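Probable E3 ubiquitin-protein ligase HERC1 (Homo sapiens, PDB 4QT6) is probably a HECT-type E3 ubiquitin ligase that passes ubiquitin to target proteins, its SPRY domain probably serving as a protein-interaction module. Local coordinates at residues A[4-9]-A[60-65]; A[74-79]-A[126-131]; A[83-86]-A[92-95]. All coordinates share one frame; numbering follows the deposited sequence.

Contact 1: A[4-9]-A[60-65]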
loop_
_atom_site.group_PDB
_atom_site.type_symbol
_atom_site.label_atom_id
_atom_site.label_comp_id
_atom_site.label_asym_id
_atom_site.label_seq_id
_atom_site.Cartn_x
_atom_site.Cartn_y
_atom_site.Cartn_z
ATOM N N PRO A 4 -13.854 6.198 2.437
ATOM C CA PRO A 4 -13.888 7.401 1.589
ATOM C C PRO A 4 -13.468 8.695 2.282
ATOM O O PRO A 4 -13.097 9.655 1.602
ATOM C CB PRO A 4 -15.336 7.452 1.083
ATOM C CG PRO A 4 -16.117 6.613 2.009
ATOM C CD PRO A 4 -15.195 5.618 2.661
ATOM N N GLU A 5 -13.485 8.722 3.603
ATOM C CA GLU A 5 -12.998 9.889 4.330
ATOM C C GLU A 5 -11.483 9.955 4.479
ATOM O O GLU A 5 -10.947 11.000 4.852
ATOM C CB GLU A 5 -13.678 9.985 5.668
ATOM C CG GLU A 5 -15.070 10.570 5.474
ATOM C CD GLU A 5 -15.831 10.737 6.762
ATOM O OE1 GLU A 5 -15.946 11.881 7.233
ATOM O OE2 GLU A 5 -16.322 9.712 7.292
ATOM N N LYS A 6 -10.798 8.864 4.154
ATOM C CA LYS A 6 -9.336 8.816 4.204
ATOM C C LYS A 6 -8.757 8.599 2.782
ATOM O O LYS A 6 -7.753 7.886 2.597
ATOM C CB LYS A 6 -8.887 7.751 5.210
ATOM C CG LYS A 6 -9.443 7.934 6.618
ATOM C CD LYS A 6 -8.619 7.319 7.748
ATOM C CE LYS A 6 -8.641 5.808 7.787
ATOM N NZ LYS A 6 -9.897 5.202 8.327
ATOM N N ALA A 7 -9.429 9.158 1.781
ATOM C CA ALA A 7 -9.016 9.051 0.377
ATOM C C ALA A 7 -8.872 10.450 -0.208
ATOM O O ALA A 7 -9.709 11.319 0.038
ATOM C CB ALA A 7 -10.029 8.265 -0.416
ATOM N N GLN A 8 -7.812 10.645 -0.985
ATOM C CA GLN A 8 -7.519 11.912 -1.650
ATOM C C GLN A 8 -7.258 11.614 -3.125
ATOM O O GLN A 8 -6.368 10.821 -3.458
ATOM C CB GLN A 8 -6.303 12.540 -0.967
ATOM C CG GLN A 8 -5.684 13.721 -1.676
ATOM C CD GLN A 8 -6.485 15.005 -1.546
ATOM O OE1 GLN A 8 -7.550 15.064 -0.917
ATOM N NE2 GLN A 8 -5.958 16.057 -2.152
ATOM N N CYS A 9 -8.016 12.258 -4.021
ATOM C CA CYS A 9 -7.923 12.035 -5.479
ATOM C C CYS A 9 -8.109 10.579 -5.890
ATOM O O CYS A 9 -7.576 10.116 -6.920
ATOM C CB CYS A 9 -6.620 12.606 -6.055
ATOM S SG CYS A 9 -6.376 14.335 -5.582
ATOM N N SER A 60 -0.027 3.309 6.370
ATOM C CA SER A 60 0.036 4.747 6.623
ATOM C C SER A 60 -0.479 5.108 8.002
ATOM O O SER A 60 -1.430 4.499 8.528
ATOM C CB SER A 60 -0.803 5.503 5.602
ATOM O OG SER A 60 -0.641 6.908 5.741
ATOM N N ARG A 61 0.120 6.166 8.543
ATOM C CA ARG A 61 -0.468 6.926 9.632
ATOM C C ARG A 61 -1.662 7.717 9.157
ATOM O O ARG A 61 -1.811 7.992 7.955
ATOM C CB ARG A 61 0.554 7.935 10.159
ATOM C CG ARG A 61 1.727 7.303 10.843
ATOM C CD ARG A 61 2.674 8.397 11.306
ATOM N NE ARG A 61 3.609 7.869 12.294
ATOM C CZ ARG A 61 4.870 7.522 12.068
ATOM N NH1 ARG A 61 5.462 7.647 10.878
ATOM N NH2 ARG A 61 5.572 7.071 13.087
ATOM N N TRP A 62 -2.496 8.137 10.106
ATOM C CA TRP A 62 -3.563 9.086 9.834
ATOM C C TRP A 62 -3.550 10.147 10.936
ATOM O O TRP A 62 -3.504 9.777 12.108
ATOM C CB TRP A 62 -4.901 8.376 9.813
ATOM C CG TRP A 62 -6.023 9.297 9.463
ATOM C CD1 TRP A 62 -7.001 9.748 10.293
ATOM C CD2 TRP A 62 -6.279 9.875 8.180
ATOM N NE1 TRP A 62 -7.847 10.589 9.607
ATOM C CE2 TRP A 62 -7.427 10.676 8.308
ATOM C CE3 TRP A 62 -5.651 9.790 6.943
ATOM C CZ2 TRP A 62 -7.954 11.389 7.242
ATOM C CZ3 TRP A 62 -6.174 10.494 5.887
ATOM C CH2 TRP A 62 -7.320 11.272 6.040
ATOM N N PRO A 63 -3.594 11.447 10.602
ATOM C CA PRO A 63 -3.695 12.008 9.256
ATOM C C PRO A 63 -2.427 11.903 8.412
ATOM O O PRO A 63 -1.352 11.625 8.925
ATOM C CB PRO A 63 -3.996 13.495 9.532
ATOM C CG PRO A 63 -3.362 13.748 10.846
ATOM C CD PRO A 63 -3.612 12.497 11.637
ATOM N N VAL A 64 -2.594 12.072 7.109
ATOM C CA VAL A 64 -1.507 12.082 6.148
ATOM C C VAL A 64 -1.109 13.539 5.910
ATOM O O VAL A 64 -1.957 14.379 5.565
ATOM C CB VAL A 64 -1.960 11.438 4.821
ATOM C CG1 VAL A 64 -0.956 11.668 3.696
ATOM C CG2 VAL A 64 -2.181 9.945 5.041
ATOM N N HIS A 65 0.170 13.841 6.114
ATOM C CA HIS A 65 0.716 15.165 5.769
ATOM C C HIS A 65 1.609 15.146 4.537
ATOM O O HIS A 65 1.713 16.153 3.833
ATOM C CB HIS A 65 1.499 15.714 6.956
ATOM C CG HIS A 65 0.651 15.945 8.165
ATOM N ND1 HIS A 65 0.819 15.245 9.337
ATOM C CD2 HIS A 65 -0.400 16.772 8.370
ATOM C CE1 HIS A 65 -0.082 15.638 10.219
ATOM N NE2 HIS A 65 -0.832 16.566 9.657
#

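Contact 2: A[74-79]-A[126-131]. With ARF (formamide), chain C; ARF (formamide), chain B.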
loop_
_atom_site.group_PDB
_atom_site.type_symbol
_atom_site.label_atom_id
_atom_site.label_comp_id
_atom_site.label_asym_id
_atom_site.label_seq_id
_atom_site.Cartn_x
_atom_site.Cartn_y
_atom_site.Cartn_z
ATOM N N ASP A 74 5.117 9.332 6.712
ATOM C CA ASP A 74 3.773 8.956 7.169
ATOM C C ASP A 74 3.403 7.561 6.693
ATOM O O ASP A 74 2.561 6.903 7.330
ATOM C CB ASP A 74 2.723 9.954 6.685
ATOM C CG ASP A 74 2.772 11.260 7.436
ATOM O OD1 ASP A 74 3.211 11.270 8.616
ATOM O OD2 ASP A 74 2.345 12.267 6.840
HETATM N N MSE A 75 4.029 7.129 5.608
HETATM C CA MSE A 75 3.724 5.851 4.949
HETATM C C MSE A 75 4.953 4.988 4.830
HETATM O O MSE A 75 6.101 5.467 4.833
HETATM C CB MSE A 75 3.121 6.072 3.559
HETATM C CG MSE A 75 1.999 7.102 3.601
HETATM SE SE MSE A 75 1.194 7.242 1.795
HETATM C CE MSE A 75 -0.556 7.872 2.398
ATOM N N TRP A 76 4.717 3.704 4.721
ATOM C CA TRP A 76 5.728 2.704 4.423
ATOM C C TRP A 76 5.246 2.028 3.150
ATOM O O TRP A 76 4.180 1.384 3.140
ATOM C CB TRP A 76 5.816 1.667 5.548
ATOM C CG TRP A 76 6.544 2.076 6.804
ATOM C CD1 TRP A 76 7.808 1.688 7.162
ATOM C CD2 TRP A 76 6.056 2.879 7.883
ATOM N NE1 TRP A 76 8.141 2.228 8.361
ATOM C CE2 TRP A 76 7.090 2.945 8.851
ATOM C CE3 TRP A 76 4.872 3.581 8.121
ATOM C CZ2 TRP A 76 6.954 3.669 10.027
ATOM C CZ3 TRP A 76 4.742 4.293 9.304
ATOM C CH2 TRP A 76 5.775 4.317 10.249
ATOM N N LEU A 77 5.984 2.185 2.058
ATOM C CA LEU A 77 5.439 1.890 0.741
ATOM C C LEU A 77 6.304 0.959 -0.075
ATOM O O LEU A 77 7.537 0.957 0.032
ATOM C CB LEU A 77 5.218 3.176 -0.040
ATOM C CG LEU A 77 4.208 4.143 0.539
ATOM C CD1 LEU A 77 4.249 5.475 -0.203
ATOM C CD2 LEU A 77 2.804 3.546 0.508
ATOM N N TYR A 78 5.639 0.215 -0.947
ATOM C CA TYR A 78 6.229 -0.795 -1.817
ATOM C C TYR A 78 5.703 -0.503 -3.229
ATOM O O TYR A 78 4.490 -0.483 -3.496
ATOM C CB TYR A 78 5.860 -2.195 -1.271
ATOM C CG TYR A 78 6.208 -3.431 -2.054
ATOM C CD1 TYR A 78 7.350 -3.491 -2.840
ATOM C CD2 TYR A 78 5.445 -4.599 -1.913
ATOM C CE1 TYR A 78 7.659 -4.648 -3.547
ATOM C CE2 TYR A 78 5.759 -5.760 -2.603
ATOM C CZ TYR A 78 6.882 -5.782 -3.407
ATOM O OH TYR A 78 7.174 -6.949 -4.099
ATOM N N ARG A 79 6.644 -0.227 -4.129
ATOM C CA ARG A 79 6.345 0.321 -5.459
ATOM C C ARG A 79 6.236 -0.758 -6.545
ATOM O O ARG A 79 7.172 -1.563 -6.743
ATOM C CB ARG A 79 7.443 1.336 -5.803
ATOM C CG ARG A 79 7.324 2.031 -7.138
ATOM C CD ARG A 79 8.433 3.066 -7.262
ATOM N NE ARG A 79 8.559 3.615 -8.607
ATOM C CZ ARG A 79 9.678 4.147 -9.107
ATOM N NH1 ARG A 79 10.798 4.198 -8.374
ATOM N NH2 ARG A 79 9.675 4.619 -10.349
ATOM N N LEU A 126 10.869 -9.742 4.773
ATOM C CA LEU A 126 11.007 -8.573 5.648
ATOM C C LEU A 126 11.375 -7.346 4.811
ATOM O O LEU A 126 12.339 -7.367 4.057
ATOM C CB LEU A 126 12.088 -8.810 6.717
ATOM C CG LEU A 126 12.359 -7.664 7.688
ATOM C CD1 LEU A 126 11.178 -7.394 8.592
ATOM C CD2 LEU A 126 13.584 -7.977 8.546
ATOM N N ALA A 127 10.589 -6.288 4.942
ATOM C CA ALA A 127 10.775 -5.081 4.165
ATOM C C ALA A 127 11.223 -3.911 5.031
ATOM O O ALA A 127 12.122 -3.141 4.640
ATOM C CB ALA A 127 9.466 -4.743 3.478
ATOM N N PHE A 128 10.584 -3.740 6.186
ATOM C CA PHE A 128 10.872 -2.625 7.074
ATOM C C PHE A 128 10.977 -3.097 8.517
ATOM O O PHE A 128 10.227 -3.972 8.948
ATOM C CB PHE A 128 9.776 -1.546 7.003
ATOM C CG PHE A 128 9.557 -0.950 5.626
ATOM C CD1 PHE A 128 10.391 0.052 5.132
ATOM C CD2 PHE A 128 8.460 -1.321 4.856
ATOM C CE1 PHE A 128 10.149 0.629 3.895
ATOM C CE2 PHE A 128 8.222 -0.751 3.616
ATOM C CZ PHE A 128 9.066 0.229 3.138
ATOM N N GLU A 129 11.918 -2.505 9.255
ATOM C CA GLU A 129 12.044 -2.716 10.676
ATOM C C GLU A 129 11.888 -1.408 11.420
ATOM O O GLU A 129 11.807 -0.328 10.812
ATOM C CB GLU A 129 13.408 -3.341 10.985
ATOM C CG GLU A 129 13.612 -4.715 10.383
ATOM C CD GLU A 129 15.009 -5.252 10.648
ATOM O OE1 GLU A 129 15.166 -6.030 11.614
ATOM O OE2 GLU A 129 15.930 -4.898 9.889
ATOM N N ASP A 130 11.815 -1.509 12.741
ATOM C CA ASP A 130 11.737 -0.351 13.638
ATOM C C ASP A 130 10.521 0.515 13.292
ATOM O O ASP A 130 10.568 1.732 13.329
ATOM C CB ASP A 130 13.028 0.503 13.590
ATOM C CG ASP A 130 14.297 -0.310 13.837
ATOM O OD1 ASP A 130 14.479 -0.838 14.956
ATOM O OD2 ASP A 130 15.127 -0.393 12.912
ATOM N N VAL A 131 9.412 -0.133 12.958
ATOM C CA VAL A 131 8.201 0.597 12.625
ATOM C C VAL A 131 7.699 1.318 13.871
ATOM O O VAL A 131 7.458 0.696 14.881
ATOM C CB VAL A 131 7.143 -0.367 12.047
ATOM C CG1 VAL A 131 5.794 0.320 11.866
ATOM C CG2 VAL A 131 7.655 -0.931 10.749
HETATM N N ARF C . 7.849 -9.180 -2.377
HETATM C C ARF C . 8.860 -10.047 -2.506
HETATM O O ARF C . 9.669 -9.900 -3.415
HETATM N N ARF B . 6.312 3.904 -14.008
HETATM C C ARF B . 7.344 4.315 -13.274
HETATM O O ARF B . 7.246 4.421 -12.061
HETATM O O HOH W 1 10.684 1.832 9.541
#

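Contact 3: A[83-86]-A[92-95]. With ARF (formamide), chain C.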
loop_
_atom_site.group_PDB
_atom_site.type_symbol
_atom_site.label_atom_id
_atom_site.label_comp_id
_atom_site.label_asym_id
_atom_site.label_seq_id
_atom_site.Cartn_x
_atom_site.Cartn_y
_atom_site.Cartn_z
ATOM N N GLY A 83 9.644 -2.530 -7.593
ATOM C CA GLY A 83 9.877 -3.280 -6.370
ATOM C C GLY A 83 10.584 -2.514 -5.251
ATOM O O GLY A 83 10.845 -3.095 -4.195
ATOM N N ASN A 84 10.852 -1.215 -5.444
ATOM C CA ASN A 84 11.514 -0.390 -4.432
ATOM C C ASN A 84 10.615 -0.184 -3.225
ATOM O O ASN A 84 9.391 -0.303 -3.326
ATOM C CB ASN A 84 11.933 0.996 -4.969
ATOM C CG ASN A 84 13.111 0.935 -5.939
ATOM O OD1 ASN A 84 12.966 1.250 -7.118
ATOM N ND2 ASN A 84 14.263 0.509 -5.453
ATOM N N LEU A 85 11.254 0.134 -2.106
ATOM C CA LEU A 85 10.638 0.358 -0.798
ATOM C C LEU A 85 10.961 1.774 -0.327
ATOM O O LEU A 85 12.084 2.277 -0.547
ATOM C CB LEU A 85 11.195 -0.645 0.218
ATOM C CG LEU A 85 10.877 -2.115 -0.006
ATOM C CD1 LEU A 85 11.675 -2.995 0.939
ATOM C CD2 LEU A 85 9.378 -2.372 0.161
ATOM N N TYR A 86 9.969 2.427 0.289
ATOM C CA TYR A 86 10.034 3.837 0.638
ATOM C C TYR A 86 9.556 4.026 2.057
ATOM O O TYR A 86 8.460 3.596 2.428
ATOM C CB TYR A 86 9.178 4.702 -0.310
ATOM C CG TYR A 86 9.692 4.611 -1.723
ATOM C CD1 TYR A 86 9.292 3.588 -2.553
ATOM C CD2 TYR A 86 10.655 5.498 -2.188
ATOM C CE1 TYR A 86 9.800 3.449 -3.830
ATOM C CE2 TYR A 86 11.179 5.367 -3.461
ATOM C CZ TYR A 86 10.751 4.352 -4.281
ATOM O OH TYR A 86 11.282 4.200 -5.544
ATOM N N THR A 92 17.522 0.739 0.472
ATOM C CA THR A 92 18.421 -0.088 -0.304
ATOM C C THR A 92 17.738 -1.349 -0.794
ATOM O O THR A 92 17.854 -1.714 -1.971
ATOM C CB THR A 92 19.660 -0.471 0.522
ATOM O OG1 THR A 92 20.305 0.728 0.969
ATOM C CG2 THR A 92 20.626 -1.287 -0.322
ATOM N N LEU A 93 17.026 -2.017 0.107
ATOM C CA LEU A 93 16.375 -3.281 -0.237
ATOM C C LEU A 93 15.336 -3.079 -1.335
ATOM O O LEU A 93 14.475 -2.201 -1.247
ATOM C CB LEU A 93 15.709 -3.906 0.986
ATOM C CG LEU A 93 14.912 -5.194 0.782
ATOM C CD1 LEU A 93 15.772 -6.353 0.289
ATOM C CD2 LEU A 93 14.209 -5.571 2.076
ATOM N N THR A 94 15.419 -3.902 -2.366
ATOM C CA THR A 94 14.447 -3.888 -3.448
ATOM C C THR A 94 13.790 -5.262 -3.479
ATOM O O THR A 94 14.465 -6.289 -3.365
ATOM C CB THR A 94 15.149 -3.554 -4.783
ATOM O OG1 THR A 94 15.835 -2.303 -4.647
ATOM C CG2 THR A 94 14.169 -3.438 -5.934
ATOM N N LEU A 95 12.465 -5.297 -3.586
ATOM C CA LEU A 95 11.749 -6.555 -3.670
ATOM C C LEU A 95 11.265 -6.751 -5.100
ATOM O O LEU A 95 11.687 -6.021 -6.002
ATOM C CB LEU A 95 10.600 -6.577 -2.646
ATOM C CG LEU A 95 10.960 -6.435 -1.164
ATOM C CD1 LEU A 95 9.702 -6.425 -0.292
ATOM C CD2 LEU A 95 11.915 -7.535 -0.710
HETATM N N ARF C . 7.849 -9.180 -2.377
HETATM C C ARF C . 8.860 -10.047 -2.506
HETATM O O ARF C . 9.669 -9.900 -3.415
HETATM O O HOH W 2 14.134 0.103 -2.462
#

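Contact 1: A[4-9]-A[60-65]
At the outermost strand, 2-8, of the six-stranded sheet of this SPRY beta-sandwich, K6 lays its aliphatic chain across one face of the indole of W62, a residue of the loop that joins strands 55-60 and 75-79. The pair illustrates how a lysine can serve an aromatic ring with its methylenes while spending its charge on other groups. K6 CD sits almost centrally over the ring, 3.5 Å from the centroid of the five-membered part of W62 and only 11° off its normal, which makes a well-formed CH-pi contact. Further back along the chain, K6 CG passes 3.8 Å from W62 CZ2, and K6 CB lies 3.9 Å from W62 CZ3, so three successive methylenes spread over both rings of the indole. Bends at chi3 (-71°) and chi4 (-76°) then lift the ammonium off the face: K6 NZ stays nearly over the five-membered ring of W62 but 5.7 Å from its centroid, at most a weak cation-pi attraction. Its firmer partners are D3, by a salt bridge, and the carbonyl O of S31. Beside the lysine, the carbonyl O of E5 comes within 3.8 Å of W62 CH2, approaching the far end of the indole obliquely. The indole further touches Y27 and L29 of strand 26-30 and Y137 of strand 137-142. Since these two strands separate 2-8 from 55-60 in the sheet, the loop reaches back past both of them to meet K6, whose own backbone is hydrogen-bonded to L29.

Contact 2: A[74-79]-A[126-131]
In both W76 and F128 the ring carbon CG stands beside the backbone N and opposite the carbonyl carbon (chi1 -77° and -59°), and with these torsions two residues from facing strands bring their rings together edge to face. The edge of the W76 five-membered ring is directed at the face of F128, with centroids 4.9 Å apart and planes at 80°. The atom doing the touching is W76 CD1, which stands above the rim of the phenyl ring at 3.5 Å from F128 CG. W76 CB adds a CH-pi contact, 4.2 Å from the F128 centroid, while the carbonyl O of L77 lies in the plane of the phenyl ring at its edge, 3.5 Å from F128 CZ. V131 meets the indole differently: its CG1 lies over one face, toward the rim, 4.0 Å from W76 CZ2. The buried indole N-H is satisfied by a water in the ring plane, at 2.8 Å from W76 NE1, and that water donates in turn to E129 O at 2.7 Å, so a polar bridge runs beside the apolar one. An alanine in place of F128 is likely to open a gap against W76 CD1 and CB and leave the indole edge without the face it rests on. Farther along strand 75-79, formamide molecules bond to Y78 OH and R79 NH2. Strand 75-79 belongs to the six-stranded sheet and 125-128 is the outermost strand of the seven-stranded one, so the aromatic pair joins the two layers of the sandwich. A127 and F128 form a classic bulge opposite I115, on which the side chains of W76 and V131 also rest, while L85 of the neighbouring strand 84-86 packs on F128.

Contact 3: A[83-86]-A[92-95]
One ordered water is gripped by three groups from N84, L85 and L93: it accepts from N84 ND2 at 3.0 Å and from L85 N at 2.9 Å, and donates to L93 O at 2.6 Å. It thus carries the link from the backbone N-H of L85 to the carbonyl of L93. The segments bond directly where L95 N donates to G83 O at 2.8 Å, fairly straight at 161° but from above the carbonyl plane. Next to it, G83 CA makes a C-H...O contact of 3.3 Å with L95 O. A side chain at this glycine would collide with that same oxygen, and the backbone angles of G83 also call for glycine. L85 packs on two leucines: L85 CD1 lies 3.8 Å from L93 CD2, the two chains running side by side, whereas L85 CD2 meets L95 CD1 at 4.1 Å across an oblique approach. L95 CB also touches a formamide, which is bonded to Y78 and S96. N84 holds its CG beside the backbone N (chi1 -72°), which lets ND2 share the water with L85 N while OD1 is turned to S82. The example shows a strand edge joined to a nearby segment by mixed means: a single direct backbone bond, a water in place of another, and a leucine cluster that supplies apolar cohesion.

Along the chain, contact 1 closes before contact 2 opens, and contact 3 falls within the span contact 2 brings together. All three reach the six-stranded sheet, contacts 1 and 3 at its outermost strands, 2-8 and 84-86, and contact 2 at strand 75-79. Contacts 1 and 3 lie on opposite sides of the chain's centre, their centres about 23 Å apart. Contacts 2 and 3, centres about 9 Å apart, are joined by backbone bonds between strands 75-79 and 84-86 and touch one formamide. Contacts 1 and 2, centres about 17 Å apart, meet where D74 bonds to R61 and H65 and R61 packs on W76. Contact 2 thus joins the two layers; the others edge one.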